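Local coordinates for putative ABC transporter amino acid-binding protein (Sinorhizobium meliloti, PDB 2Q88) that binds the compatible solute ectoine between its two lobes, probably delivering it to an ABC transporter for uptake in osmoprotection, at residues A[98-103]-A[172-177]; A[105-110]-A[188-193]. All blocks are in the same frame, centred on the assembly; numbering follows the deposited sequence.

Contact 1 of 2, residues A[98-103]-A[172-177]; sequences CDAEAF and LPVLSI. With 4CS ((4S)-2-methyl-1,4,5,6-tetrahydropyrimidine-4-carboxylic acid), chain F.
D99 and A100 reach across to the first turn of helix 174-184 and take its opening backbone N-H groups, one with a carboxylate, the other with a main-chain carbonyl. D99 OD2 accepts the amide of L175 through its syn lone pair, with L175 N to D99 OD2 at 2.8 Å and a nearly straight N-H...O angle of 169°. L175 CB, CG and CD1 lie around the same oxygen, CB at 3.4 Å from D99 OD2. The partial positive charge of the helix N-terminus would favour the D99 carboxylate there. The next amide back, V174 N, goes to A100 O at 2.9 Å, the donor lying above the carbonyl plane. P173 is the N-cap residue. Just before it, A102 N donates to L172 O at 2.8 Å, and E101 and P173 form an antiparallel non-hydrogen-bonded pair.

This is the strand-to-helix passage in one lobe of a family 3 solute-binding protein, and it brings P173 to the ectoine. P173 meets the ligand through CG and CD, CD lying 3.4 Å from NAG of ectoine; E22 and F25 also pack on this proline. The E101 chain bends at chi2 (-81°); OE1 lies 3.5 Å from P173 N, which has no hydrogen to donate, and close to the like-charged carboxylate of E135, while OE2 is hydrogen-bonded to OG1 of T134, whose backbone N binds ectoine. A102 CB rests against the first turn of the helix, 3.6 Å from V174 CA, with I177 CG1 also against it. V174 CG2, anti to the carbonyl carbon, meets the methyl groups of both A100 and A102.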
ATOM      1  N   CYS A  98       0.262   7.787  -3.988  1.00 24.34           N
ATOM      2  CA  CYS A  98      -0.778   7.539  -4.983  1.00 25.62           C
ATOM      3  C   CYS A  98      -0.273   6.585  -6.053  1.00 25.22           C
ATOM      4  O   CYS A  98       0.878   6.673  -6.458  1.00 25.35           O
ATOM      5  CB  CYS A  98      -1.197   8.864  -5.623  1.00 26.59           C
ATOM      6  SG  CYS A  98      -1.941  10.014  -4.450  1.00 32.53           S
ATOM      7  N   ASP A  99      -1.122   5.661  -6.498  1.00 25.34           N
ATOM      8  CA  ASP A  99      -0.752   4.764  -7.595  1.00 25.47           C
ATOM      9  C   ASP A  99      -1.950   4.099  -8.252  1.00 25.45           C
ATOM     10  O   ASP A  99      -3.012   3.941  -7.639  1.00 24.96           O
ATOM     11  CB  ASP A  99       0.231   3.679  -7.129  1.00 25.76           C
ATOM     12  CG  ASP A  99       1.209   3.260  -8.236  1.00 27.69           C
ATOM     13  OD1 ASP A  99       1.268   3.928  -9.292  1.00 31.48           O
ATOM     14  OD2 ASP A  99       1.967   2.283  -8.147  1.00 28.95           O
ATOM     15  N   ALA A 100      -1.749   3.711  -9.506  1.00 25.61           N
ATOM     16  CA  ALA A 100      -2.708   2.920 -10.257  1.00 25.40           C
ATOM     17  C   ALA A 100      -2.386   1.436 -10.043  1.00 25.56           C
ATOM     18  O   ALA A 100      -1.359   1.101  -9.453  1.00 25.46           O
ATOM     19  CB  ALA A 100      -2.610   3.282 -11.719  1.00 25.60           C
ATOM     20  N   GLU A 101      -3.258   0.554 -10.536  1.00 25.03           N
ATOM     21  CA  GLU A 101      -3.070  -0.888 -10.408  1.00 24.78           C
ATOM     22  C   GLU A 101      -2.500  -1.449 -11.704  1.00 24.37           C
ATOM     23  O   GLU A 101      -2.772  -0.921 -12.790  1.00 23.74           O
ATOM     24  CB  GLU A 101      -4.399  -1.599 -10.080  1.00 24.84           C
ATOM     25  CG  GLU A 101      -5.136  -1.077  -8.850  1.00 26.01           C
ATOM     26  CD  GLU A 101      -4.575  -1.648  -7.555  1.00 28.07           C
ATOM     27  OE1 GLU A 101      -3.371  -1.989  -7.527  1.00 28.48           O
ATOM     28  OE2 GLU A 101      -5.336  -1.782  -6.575  1.00 29.61           O
ATOM     29  N   ALA A 102      -1.714  -2.513 -11.585  1.00 24.38           N
ATOM     30  CA  ALA A 102      -1.099  -3.161 -12.742  1.00 24.53           C
ATOM     31  C   ALA A 102      -1.291  -4.681 -12.720  1.00 24.51           C
ATOM     32  O   ALA A 102      -1.675  -5.245 -11.699  1.00 24.97           O
ATOM     33  CB  ALA A 102       0.385  -2.804 -12.835  1.00 24.59           C
ATOM     34  N   PHE A 103      -1.040  -5.321 -13.866  1.00 24.11           N
ATOM     35  CA  PHE A 103      -0.978  -6.777 -13.994  1.00 23.27           C
ATOM     36  C   PHE A 103       0.408  -7.193 -14.451  1.00 24.09           C
ATOM     37  O   PHE A 103       0.987  -6.550 -15.339  1.00 24.02           O
ATOM     38  CB  PHE A 103      -1.908  -7.273 -15.099  1.00 23.49           C
ATOM     39  CG  PHE A 103      -3.372  -7.223 -14.775  1.00 21.50           C
ATOM     40  CD1 PHE A 103      -3.835  -7.119 -13.476  1.00 21.25           C
ATOM     41  CD2 PHE A 103      -4.299  -7.363 -15.809  1.00 21.65           C
ATOM     42  CE1 PHE A 103      -5.232  -7.106 -13.210  1.00 20.73           C
ATOM     43  CE2 PHE A 103      -5.659  -7.358 -15.554  1.00 21.78           C
ATOM     44  CZ  PHE A 103      -6.124  -7.220 -14.254  1.00 22.56           C
ATOM     45  N   LEU A 172      -0.577  -6.013  -8.566  1.00 23.04           N
ATOM     46  CA  LEU A 172      -0.085  -5.090  -7.533  1.00 23.19           C
ATOM     47  C   LEU A 172      -0.160  -3.686  -8.131  1.00 22.99           C
ATOM     48  O   LEU A 172      -0.444  -3.549  -9.330  1.00 23.69           O
ATOM     49  CB  LEU A 172       1.379  -5.395  -7.188  1.00 23.30           C
ATOM     50  CG  LEU A 172       1.724  -6.615  -6.329  1.00 23.17           C
ATOM     51  CD1 LEU A 172       3.197  -6.637  -6.042  1.00 24.13           C
ATOM     52  CD2 LEU A 172       0.932  -6.629  -5.040  1.00 23.83           C
ATOM     53  N   PRO A 173       0.080  -2.643  -7.333  1.00 23.04           N
ATOM     54  CA  PRO A 173       0.263  -1.298  -7.875  1.00 22.38           C
ATOM     55  C   PRO A 173       1.352  -1.233  -8.947  1.00 23.15           C
ATOM     56  O   PRO A 173       2.336  -1.966  -8.883  1.00 22.58           O
ATOM     57  CB  PRO A 173       0.657  -0.478  -6.636  1.00 22.39           C
ATOM     58  CG  PRO A 173      -0.029  -1.174  -5.524  1.00 23.13           C
ATOM     59  CD  PRO A 173       0.172  -2.642  -5.854  1.00 22.55           C
ATOM     60  N   VAL A 174       1.132  -0.384  -9.954  1.00 23.28           N
ATOM     61  CA  VAL A 174       2.079  -0.152 -11.050  1.00 23.45           C
ATOM     62  C   VAL A 174       3.537  -0.081 -10.589  1.00 23.30           C
ATOM     63  O   VAL A 174       4.394  -0.795 -11.109  1.00 23.36           O
ATOM     64  CB  VAL A 174       1.705   1.138 -11.823  1.00 23.33           C
ATOM     65  CG1 VAL A 174       2.776   1.509 -12.853  1.00 24.77           C
ATOM     66  CG2 VAL A 174       0.342   0.962 -12.491  1.00 23.81           C
ATOM     67  N   LEU A 175       3.822   0.780  -9.622  1.00 22.76           N
ATOM     68  CA  LEU A 175       5.202   0.929  -9.165  1.00 22.84           C
ATOM     69  C   LEU A 175       5.788  -0.349  -8.562  1.00 22.97           C
ATOM     70  O   LEU A 175       6.979  -0.614  -8.735  1.00 22.94           O
ATOM     71  CB  LEU A 175       5.334   2.098  -8.197  1.00 22.99           C
ATOM     72  CG  LEU A 175       5.215   3.485  -8.825  1.00 22.60           C
ATOM     73  CD1 LEU A 175       4.935   4.503  -7.731  1.00 25.05           C
ATOM     74  CD2 LEU A 175       6.495   3.878  -9.581  1.00 23.68           C
ATOM     75  N   SER A 176       4.959  -1.123  -7.863  1.00 23.10           N
ATOM     76  CA  SER A 176       5.388  -2.397  -7.257  1.00 23.72           C
ATOM     77  C   SER A 176       5.651  -3.476  -8.309  1.00 24.36           C
ATOM     78  O   SER A 176       6.622  -4.238  -8.196  1.00 23.87           O
ATOM     79  CB  SER A 176       4.329  -2.921  -6.278  1.00 23.58           C
ATOM     80  OG  SER A 176       4.015  -1.981  -5.266  1.00 24.92           O
ATOM     81  N   ILE A 177       4.764  -3.566  -9.301  1.00 24.25           N
ATOM     82  CA  ILE A 177       4.919  -4.546 -10.381  1.00 25.28           C
ATOM     83  C   ILE A 177       6.176  -4.219 -11.187  1.00 25.83           C
ATOM     84  O   ILE A 177       6.993  -5.101 -11.430  1.00 25.73           O
ATOM     85  CB  ILE A 177       3.649  -4.604 -11.292  1.00 24.97           C
ATOM     86  CG1 ILE A 177       2.484  -5.343 -10.598  1.00 25.47           C
ATOM     87  CG2 ILE A 177       3.942  -5.274 -12.619  1.00 26.52           C
ATOM     88  CD1 ILE A 177       2.755  -6.853 -10.272  1.00 24.74           C
TER
HETATM   89  O   4CS F 501      -4.727  -2.962  -0.364  1.00 22.38           O
HETATM   90  C   4CS F 501      -3.847  -2.120  -0.546  1.00 21.89           C
HETATM   91  OXT 4CS F 501      -3.869  -1.057   0.085  1.00 22.40           O
HETATM   92  CA  4CS F 501      -2.748  -2.377  -1.569  1.00 21.02           C
HETATM   93  CB  4CS F 501      -2.257  -3.812  -1.572  1.00 20.98           C
HETATM   94  CAD 4CS F 501      -1.192  -3.990  -2.658  1.00 20.33           C
HETATM   95  NAG 4CS F 501      -0.099  -3.005  -2.445  1.00 20.20           N
HETATM   96  CAI 4CS F 501      -0.340  -1.774  -1.814  1.00 20.63           C
HETATM   97  CAA 4CS F 501       0.809  -0.776  -1.590  1.00 20.18           C
HETATM   98  N   4CS F 501      -1.622  -1.451  -1.350  1.00 20.65           N

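Contact 2 of 2, residues A[105-110]-A[188-193]; sequences LKKGNP and NVEVLA
L105 and E190 form an antiparallel hydrogen-bonded pair, L105 N to E190 O at 2.7 Å and E190 N to L105 O at 2.8 Å, and K106 and V189 follow as a non-hydrogen-bonded pair. One residue further, K107 N reaches N188 O at 2.9 Å, with the donor above the carbonyl plane, as the chain leaves the sheet. A type II beta turn then runs from K106 to N109, closed by N109 N to K106 O; its third residue, G108, has a positive phi (90°), a conformation that glycine takes readily.

The E190 carboxylate reaches into this turn. Its CG is anti to the backbone N (chi1 172°) and the chain stays extended beyond it, carrying the carboxylate up to the turn, where OE1 accepts G108 N at 3.0 Å. The N-H...O line is almost straight at 174°, although the donor stands above the carboxylate plane. OE2 lies against N109 CB at 3.5 Å. K107 crosses E190 at about a right angle, and its NZ stays 6.9 Å from E190 OE1, so no salt bridge forms. On the same face as E190, L105 and L192 lie side by side and point the same way, L105 CD2 meeting L192 CB at 3.8 Å. N109 ND2 approaches L192 CD1, but its hydrogen bond is to L113 O.

The pairing joins the end of strand 98-106 to strand 189-192, an antiparallel part of the mixed sheet, and V191 packs on I177, N178 and V181 of helix 174-184.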
ATOM      1  N   LEU A 105       1.804 -10.469 -16.349  1.00 25.51           N
ATOM      2  CA  LEU A 105       1.138 -11.387 -17.270  1.00 27.12           C
ATOM      3  C   LEU A 105       2.182 -12.216 -18.018  1.00 27.34           C
ATOM      4  O   LEU A 105       3.360 -11.855 -18.056  1.00 26.80           O
ATOM      5  CB  LEU A 105       0.353 -10.541 -18.292  1.00 27.97           C
ATOM      6  CG  LEU A 105      -1.176 -10.378 -18.380  1.00 30.31           C
ATOM      7  CD1 LEU A 105      -1.961 -10.994 -17.251  1.00 32.86           C
ATOM      8  CD2 LEU A 105      -1.557  -8.926 -18.568  1.00 32.93           C
ATOM      9  N   LYS A 106       1.746 -13.314 -18.630  1.00 27.91           N
ATOM     10  CA  LYS A 106       2.607 -14.056 -19.542  1.00 28.95           C
ATOM     11  C   LYS A 106       2.868 -13.243 -20.810  1.00 29.04           C
ATOM     12  O   LYS A 106       1.977 -12.542 -21.295  1.00 28.49           O
ATOM     13  CB  LYS A 106       1.993 -15.418 -19.871  1.00 29.22           C
ATOM     14  CG  LYS A 106       2.167 -16.443 -18.758  1.00 30.36           C
ATOM     15  CD  LYS A 106       3.628 -16.837 -18.615  1.00 33.26           C
ATOM     16  CE  LYS A 106       3.806 -18.031 -17.700  1.00 35.39           C
ATOM     17  NZ  LYS A 106       5.154 -18.620 -17.877  1.00 35.55           N
ATOM     18  N   LYS A 107       4.094 -13.327 -21.329  1.00 29.87           N
ATOM     19  CA  LYS A 107       4.501 -12.552 -22.505  1.00 30.70           C
ATOM     20  C   LYS A 107       3.516 -12.793 -23.642  1.00 30.87           C
ATOM     21  O   LYS A 107       3.162 -13.934 -23.917  1.00 31.42           O
ATOM     22  CB  LYS A 107       5.916 -12.939 -22.947  1.00 30.96           C
ATOM     23  CG  LYS A 107       6.508 -12.040 -24.032  1.00 32.61           C
ATOM     24  CD  LYS A 107       7.571 -12.780 -24.842  1.00 34.82           C
ATOM     25  CE  LYS A 107       7.992 -11.978 -26.061  1.00 35.88           C
ATOM     26  NZ  LYS A 107       8.204 -12.855 -27.256  1.00 37.12           N
ATOM     27  N   GLY A 108       3.068 -11.714 -24.278  1.00 31.06           N
ATOM     28  CA  GLY A 108       2.064 -11.788 -25.335  1.00 31.33           C
ATOM     29  C   GLY A 108       0.635 -11.684 -24.824  1.00 31.51           C
ATOM     30  O   GLY A 108      -0.290 -11.505 -25.621  1.00 32.20           O
ATOM     31  N   ASN A 109       0.455 -11.792 -23.505  1.00 30.61           N
ATOM     32  CA  ASN A 109      -0.877 -11.753 -22.880  1.00 30.21           C
ATOM     33  C   ASN A 109      -1.859 -12.681 -23.624  1.00 30.32           C
ATOM     34  O   ASN A 109      -2.822 -12.217 -24.249  1.00 30.25           O
ATOM     35  CB  ASN A 109      -1.378 -10.304 -22.801  1.00 29.63           C
ATOM     36  CG  ASN A 109      -2.613 -10.144 -21.926  1.00 28.84           C
ATOM     37  OD1 ASN A 109      -3.146 -11.112 -21.393  1.00 26.80           O
ATOM     38  ND2 ASN A 109      -3.070  -8.903 -21.776  1.00 28.02           N
ATOM     39  N   PRO A 110      -1.597 -13.993 -23.563  1.00 30.22           N
ATOM     40  CA  PRO A 110      -2.308 -14.979 -24.384  1.00 30.24           C
ATOM     41  C   PRO A 110      -3.800 -15.059 -24.084  1.00 30.15           C
ATOM     42  O   PRO A 110      -4.582 -15.423 -24.955  1.00 30.25           O
ATOM     43  CB  PRO A 110      -1.638 -16.297 -23.991  1.00 30.41           C
ATOM     44  CG  PRO A 110      -1.100 -16.049 -22.637  1.00 29.90           C
ATOM     45  CD  PRO A 110      -0.601 -14.639 -22.693  1.00 30.05           C
ATOM     46  N   ASN A 188       9.827 -13.815 -20.189  1.00 36.78           N
ATOM     47  CA  ASN A 188       8.532 -14.440 -20.416  1.00 35.87           C
ATOM     48  C   ASN A 188       7.395 -13.833 -19.591  1.00 35.09           C
ATOM     49  O   ASN A 188       6.262 -14.320 -19.634  1.00 34.25           O
ATOM     50  CB  ASN A 188       8.639 -15.949 -20.198  1.00 36.19           C
ATOM     51  CG  ASN A 188       9.590 -16.602 -21.182  1.00 36.94           C
ATOM     52  OD1 ASN A 188      10.670 -17.064 -20.809  1.00 38.59           O
ATOM     53  ND2 ASN A 188       9.204 -16.616 -22.454  1.00 37.90           N
ATOM     54  N   VAL A 189       7.714 -12.765 -18.860  1.00 33.98           N
ATOM     55  CA  VAL A 189       6.739 -12.000 -18.083  1.00 33.49           C
ATOM     56  C   VAL A 189       6.597 -10.597 -18.681  1.00 33.04           C
ATOM     57  O   VAL A 189       7.574 -10.005 -19.155  1.00 33.04           O
ATOM     58  CB  VAL A 189       7.139 -11.913 -16.584  1.00 33.36           C
ATOM     59  CG1 VAL A 189       6.248 -10.943 -15.831  1.00 32.96           C
ATOM     60  CG2 VAL A 189       7.087 -13.290 -15.932  1.00 33.80           C
ATOM     61  N   GLU A 190       5.378 -10.070 -18.618  1.00 32.36           N
ATOM     62  CA  GLU A 190       4.989  -8.847 -19.289  1.00 31.81           C
ATOM     63  C   GLU A 190       4.101  -8.017 -18.367  1.00 31.19           C
ATOM     64  O   GLU A 190       3.295  -8.571 -17.631  1.00 30.68           O
ATOM     65  CB  GLU A 190       4.210  -9.260 -20.526  1.00 32.27           C
ATOM     66  CG  GLU A 190       3.539  -8.166 -21.313  1.00 33.68           C
ATOM     67  CD  GLU A 190       3.073  -8.703 -22.639  1.00 36.10           C
ATOM     68  OE1 GLU A 190       3.947  -9.008 -23.480  1.00 36.23           O
ATOM     69  OE2 GLU A 190       1.847  -8.847 -22.821  1.00 36.93           O
ATOM     70  N   VAL A 191       4.252  -6.691 -18.408  1.00 30.56           N
ATOM     71  CA  VAL A 191       3.468  -5.803 -17.543  1.00 29.69           C
ATOM     72  C   VAL A 191       2.372  -5.099 -18.331  1.00 29.86           C
ATOM     73  O   VAL A 191       2.619  -4.559 -19.412  1.00 29.23           O
ATOM     74  CB  VAL A 191       4.357  -4.738 -16.843  1.00 29.73           C
ATOM     75  CG1 VAL A 191       3.525  -3.810 -15.961  1.00 27.86           C
ATOM     76  CG2 VAL A 191       5.462  -5.400 -16.028  1.00 29.37           C
ATOM     77  N   LEU A 192       1.163  -5.104 -17.779  1.00 29.50           N
ATOM     78  CA  LEU A 192       0.090  -4.263 -18.294  1.00 29.74           C
ATOM     79  C   LEU A 192      -0.273  -3.249 -17.211  1.00 29.57           C
ATOM     80  O   LEU A 192      -0.667  -3.627 -16.109  1.00 28.47           O
ATOM     81  CB  LEU A 192      -1.122  -5.106 -18.702  1.00 30.47           C
ATOM     82  CG  LEU A 192      -2.311  -4.372 -19.337  1.00 31.26           C
ATOM     83  CD1 LEU A 192      -2.839  -5.124 -20.543  1.00 34.33           C
ATOM     84  CD2 LEU A 192      -3.420  -4.121 -18.318  1.00 32.59           C
ATOM     85  N   ALA A 193      -0.106  -1.967 -17.532  1.00 29.24           N
ATOM     86  CA  ALA A 193      -0.371  -0.881 -16.590  1.00 28.90           C
ATOM     87  C   ALA A 193      -0.836   0.390 -17.313  1.00 28.86           C
ATOM     88  O   ALA A 193      -0.258   0.760 -18.339  1.00 29.08           O
ATOM     89  CB  ALA A 193       0.878  -0.591 -15.756  1.00 28.99           C
TER

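Strand 98-106 serves both contacts: its first part meets the start of helix 174-184 in contact 1, its last part pairs with strand 189-192 in contact 2. Their centres are about 14 Å apart, and the join is direct, since F103 N lies 2.8 Å from L192 O, a probable hydrogen bond that continues the strand pairing. The helix and strand 189-192 follow each other in the chain and pack together, with I177 CG2 at 3.7 Å from V191 CG1 and V174 CG2 at 3.7 Å from A193 CB. Contact 1, centred about 9 Å from the centre of the chain, holds pocket residue P173; contact 2, centred about 23 Å from it, holds none of the pocket residues.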